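Local coordinates for interphotoreceptor retinoid-binding protein (Xenopus laevis, PDB 1J7X) that probably binds and carries retinoids through the matrix between photoreceptors and pigment epithelium, this chain being one functional unit of the protein, at residues V4-V7 / L8-C12; D45-A48 / K49-E53. All coordinates share one frame; numbering follows the deposited sequence.

Interaction 1 of 2, residues V4-V7 / L8-C12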
loop_
_atom_site.group_PDB
_atom_site.type_symbol
_atom_site.label_atom_id
_atom_site.label_comp_id
_atom_site.label_asym_id
_atom_site.label_seq_id
_atom_site.Cartn_x
_atom_site.Cartn_y
_atom_site.Cartn_z
ATOM N N VAL A 4 -16.069 26.873 16.442
ATOM C CA VAL A 4 -15.476 25.720 17.062
ATOM C C VAL A 4 -16.504 24.622 17.284
ATOM O O VAL A 4 -16.273 23.449 16.980
ATOM C CB VAL A 4 -14.834 26.084 18.436
ATOM C CG1 VAL A 4 -14.252 24.913 19.071
ATOM C CG2 VAL A 4 -13.766 27.169 18.277
ATOM N N THR A 5 -17.677 24.969 17.811
ATOM C CA THR A 5 -18.667 23.921 18.043
ATOM C C THR A 5 -19.183 23.362 16.694
ATOM O O THR A 5 -19.592 22.221 16.569
ATOM C CB THR A 5 -19.795 24.397 18.984
ATOM O OG1 THR A 5 -20.704 25.301 18.322
ATOM C CG2 THR A 5 -19.211 25.208 20.080
ATOM N N HIS A 6 -19.147 24.180 15.687
ATOM C CA HIS A 6 -19.635 23.782 14.370
ATOM C C HIS A 6 -18.738 22.631 13.867
ATOM O O HIS A 6 -19.222 21.578 13.434
ATOM C CB HIS A 6 -19.579 24.967 13.432
ATOM C CG HIS A 6 -20.200 24.714 12.088
ATOM N ND1 HIS A 6 -21.512 24.314 11.941
ATOM C CD2 HIS A 6 -19.703 24.825 10.834
ATOM C CE1 HIS A 6 -21.805 24.216 10.659
ATOM N NE2 HIS A 6 -20.719 24.501 9.960
ATOM N N VAL A 7 -17.427 22.821 14.013
ATOM C CA VAL A 7 -16.493 21.792 13.581
ATOM C C VAL A 7 -16.573 20.605 14.484
ATOM O O VAL A 7 -16.585 19.497 14.022
ATOM C CB VAL A 7 -15.050 22.306 13.569
ATOM C CG1 VAL A 7 -14.086 21.174 13.171
ATOM C CG2 VAL A 7 -14.946 23.388 12.598
ATOM N N LEU A 8 -16.583 20.869 15.778
ATOM C CA LEU A 8 -16.614 19.807 16.760
ATOM C C LEU A 8 -17.717 18.902 16.569
ATOM O O LEU A 8 -17.549 17.645 16.577
ATOM C CB LEU A 8 -16.538 20.445 18.176
ATOM C CG LEU A 8 -16.601 19.443 19.324
ATOM C CD1 LEU A 8 -15.387 18.553 19.338
ATOM C CD2 LEU A 8 -16.657 20.335 20.634
ATOM N N HIS A 9 -18.934 19.436 16.356
ATOM C CA HIS A 9 -20.130 18.610 16.225
ATOM C C HIS A 9 -20.013 17.685 14.974
ATOM O O HIS A 9 -20.312 16.539 14.980
ATOM C CB HIS A 9 -21.408 19.535 16.096
ATOM C CG HIS A 9 -22.698 18.806 16.071
ATOM N ND1 HIS A 9 -23.599 18.930 15.041
ATOM C CD2 HIS A 9 -23.159 17.808 16.840
ATOM C CE1 HIS A 9 -24.589 18.080 15.223
ATOM N NE2 HIS A 9 -24.366 17.413 16.334
ATOM N N GLN A 10 -19.565 18.256 13.885
ATOM C CA GLN A 10 -19.475 17.481 12.668
ATOM C C GLN A 10 -18.397 16.382 12.893
ATOM O O GLN A 10 -18.589 15.205 12.505
ATOM C CB GLN A 10 -19.116 18.414 11.549
ATOM C CG GLN A 10 -20.192 19.412 11.097
ATOM C CD GLN A 10 -19.795 20.276 9.848
ATOM O OE1 GLN A 10 -19.517 19.735 8.744
ATOM N NE2 GLN A 10 -19.698 21.588 10.051
ATOM N N LEU A 11 -17.289 16.789 13.474
ATOM C CA LEU A 11 -16.155 15.823 13.722
ATOM C C LEU A 11 -16.580 14.605 14.482
ATOM O O LEU A 11 -16.426 13.422 14.062
ATOM C CB LEU A 11 -14.993 16.520 14.407
ATOM C CG LEU A 11 -13.862 15.609 14.840
ATOM C CD1 LEU A 11 -13.238 14.953 13.632
ATOM C CD2 LEU A 11 -12.843 16.346 15.647
ATOM N N CYS A 12 -17.240 14.838 15.613
ATOM C CA CYS A 12 -17.691 13.705 16.394
ATOM C C CYS A 12 -18.637 12.809 15.633
ATOM O O CYS A 12 -18.564 11.605 15.791
ATOM C CB CYS A 12 -18.373 14.225 17.689
ATOM S SG CYS A 12 -17.149 14.816 18.819
#

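Interaction 2 of 2, residues D45-A48 / K49-E53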
loop_
_atom_site.group_PDB
_atom_site.type_symbol
_atom_site.label_atom_id
_atom_site.label_comp_id
_atom_site.label_asym_id
_atom_site.label_seq_id
_atom_site.Cartn_x
_atom_site.Cartn_y
_atom_site.Cartn_z
ATOM N N ASP A 45 -5.898 27.240 14.002
ATOM C CA ASP A 45 -5.777 26.887 15.405
ATOM C C ASP A 45 -6.646 25.699 15.729
ATOM O O ASP A 45 -6.198 24.800 16.465
ATOM C CB ASP A 45 -6.193 28.032 16.275
ATOM C CG ASP A 45 -5.412 29.308 16.006
ATOM O OD1 ASP A 45 -4.175 29.257 15.763
ATOM O OD2 ASP A 45 -6.003 30.425 16.120
ATOM N N ILE A 46 -7.880 25.704 15.197
ATOM C CA ILE A 46 -8.764 24.561 15.397
ATOM C C ILE A 46 -8.170 23.263 14.889
ATOM O O ILE A 46 -8.164 22.250 15.575
ATOM C CB ILE A 46 -10.100 24.806 14.722
ATOM C CG1 ILE A 46 -10.863 25.868 15.516
ATOM C CG2 ILE A 46 -10.910 23.619 14.708
ATOM C CD1 ILE A 46 -10.116 27.155 15.781
ATOM N N ALA A 47 -7.641 23.293 13.697
ATOM C CA ALA A 47 -7.030 22.090 13.144
ATOM C C ALA A 47 -5.847 21.614 14.039
ATOM O O ALA A 47 -5.743 20.444 14.498
ATOM C CB ALA A 47 -6.548 22.365 11.726
ATOM N N ALA A 48 -4.984 22.559 14.381
ATOM C CA ALA A 48 -3.845 22.218 15.204
ATOM C C ALA A 48 -4.216 21.685 16.569
ATOM O O ALA A 48 -3.695 20.689 17.058
ATOM C CB ALA A 48 -2.857 23.387 15.310
ATOM N N LYS A 49 -5.203 22.345 17.200
ATOM C CA LYS A 49 -5.587 21.880 18.489
ATOM C C LYS A 49 -6.206 20.476 18.461
ATOM O O LYS A 49 -5.929 19.678 19.319
ATOM C CB LYS A 49 -6.620 22.896 19.069
ATOM C CG LYS A 49 -7.133 22.528 20.425
ATOM C CD LYS A 49 -6.069 22.385 21.483
ATOM C CE LYS A 49 -6.609 22.020 22.871
ATOM N NZ LYS A 49 -5.498 21.551 23.828
ATOM N N LEU A 50 -7.204 20.276 17.581
ATOM C CA LEU A 50 -7.844 19.011 17.451
ATOM C C LEU A 50 -6.868 17.935 16.973
ATOM O O LEU A 50 -6.964 16.812 17.500
ATOM C CB LEU A 50 -9.038 19.044 16.558
ATOM C CG LEU A 50 -10.198 19.819 17.222
ATOM C CD1 LEU A 50 -11.233 20.180 16.176
ATOM C CD2 LEU A 50 -10.769 18.902 18.251
ATOM N N ASN A 51 -5.905 18.279 16.122
ATOM C CA ASN A 51 -4.911 17.339 15.630
ATOM C C ASN A 51 -4.018 16.881 16.793
ATOM O O ASN A 51 -3.764 15.649 16.967
ATOM C CB ASN A 51 -4.057 17.904 14.526
ATOM C CG ASN A 51 -4.729 17.882 13.223
ATOM O OD1 ASN A 51 -4.394 18.700 12.329
ATOM N ND2 ASN A 51 -5.533 16.874 13.011
ATOM N N TYR A 52 -3.661 17.807 17.671
ATOM C CA TYR A 52 -2.784 17.393 18.840
ATOM C C TYR A 52 -3.522 16.511 19.772
ATOM O O TYR A 52 -3.035 15.459 20.271
ATOM C CB TYR A 52 -2.346 18.624 19.644
ATOM C CG TYR A 52 -1.082 18.340 20.494
ATOM C CD1 TYR A 52 0.147 18.083 19.834
ATOM C CD2 TYR A 52 -1.099 18.376 21.825
ATOM C CE1 TYR A 52 1.368 17.860 20.526
ATOM C CE2 TYR A 52 0.086 18.135 22.556
ATOM C CZ TYR A 52 1.323 17.838 21.894
ATOM O OH TYR A 52 2.625 17.672 22.553
ATOM N N GLU A 53 -4.788 16.875 20.029
ATOM C CA GLU A 53 -5.625 16.053 20.873
ATOM C C GLU A 53 -5.933 14.718 20.258
ATOM O O GLU A 53 -5.786 13.678 20.903
ATOM C CB GLU A 53 -6.902 16.806 21.251
ATOM C CG GLU A 53 -7.451 16.345 22.585
ATOM C CD GLU A 53 -6.409 16.492 23.710
ATOM O OE1 GLU A 53 -5.776 17.567 23.769
ATOM O OE2 GLU A 53 -6.242 15.494 24.479
#

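Interaction 1 of 2, residues V4-V7 / L8-C12
Leu8 N donates to Val4 O at 2.9 Å and Leu11 N to Val7 O at the same length, the alpha-helical i to i+4 bonds of one unbroken run through 4-12. His9 N closes onto Thr5 O between them. The fourth rung is slacker: Gln10 N makes a weak bond to His6 O, 3.4 Å long. That carbonyl receives a second weak bond from the Gln10 side chain, whose NE2 lies 3.4 Å from it at an N-H...O angle of 137°. The same amide nitrogen sits over one face of the imidazole, 3.1 Å from His6 NE2 and displaced toward the ring's rim; the angle there is too poor for a hydrogen bond, and the ring and amide planes are 69° apart.

All this happens on helix 2-18, within the N-terminal S41-type region of this IRBP unit. Gln10 NE2 also bonds Gly250 O, and His6 NE2 reaches Gly250 O and Asp251 OD1 weakly, which ties this helix face to the turn of the antiparallel hairpin of strands 244-248 and 254-265. His6 is turned for this by its first torsion, CG anti to the backbone N (chi1 -174°), which brings the ring alongside the next turn. With an alanine in place of His6, the Gln10 amide is likely to lose the ring it lies over and be less restrained, though still bonded to Gly250 O and His6 O, and the hairpin turn to lose two weak bonds.

Round the helix from this polar pair, Val4 and Leu8 lean on Tyr37 while Val7 packs on Phe249 of the same turn.

Interaction 2 of 2, residues D45-A48 / K49-E53
Lys49 N to Asp45 O and Asn51 N to Ala47 O, both 2.7 Å, are the short pair among four backbone bonds that join 45-48 to 49-53, each from an amide to the carbonyl four residues back, as expected inside helix 43-58. Leu50 N to Ile46 O measures 3.0 Å and Tyr52 N to Ala48 O 2.9 Å. The methylene of Asn51 crowds the carbonyl that its own nitrogen bonds, with CB 3.0 Å from Ala47 O.

The apolar contact is Ile46 with Leu50, one turn apart, their side chains running alongside each other in the same direction. Ile46 CG2 meets Leu50 CD1 at 3.8 Å. The branch is available because Ile46 turns CG2 anti to its own nitrogen, leaving CG1 beside that nitrogen (chi1 -72°). Both residues are buried. Leu50 joins the helix to strand 64-67 through Leu65, and both pack on the loop that leads into helix 43-58, Ile46 on Val40 and Leu50 on Tyr37. The Asn51 side chain lies against Val64 and Leu65.

Charge plays a lesser part. Within 49-53, Lys49 bends at chi2, and its NZ forms a long salt bridge, 4.0 Å, with Glu53 OE1 in the following turn.

The chemistry is thus divided round the helix: aliphatic branches pack where it meets the rest of the domain, whereas the lysine-glutamate pair, held at that length, probably adds only modest electrostatic attraction between successive turns.

Overall arrangement
Interactions 1 and 2 belong to two different helices, 2-18 and 43-58, of the same N-terminal region, and their centres lie 12 Å apart. The helices meet through aliphatic side chains: Val7 CG1 comes to 4.3 Å from both Ile46 CG2 and Leu50 CD1, Leu11 CD2 stands 4.2 Å from Leu50 CD1, and Val4 CG2 is 4.2 Å from Ile46 CG1. Tyr37, in the loop between helices 25-31 and 43-58, touches both, through Val4 and Leu8 on one and Leu50 on the other. Both interactions lie well away from the centre of the chain, at about 31 and 27 Å between centres, in keeping with their place at its periphery.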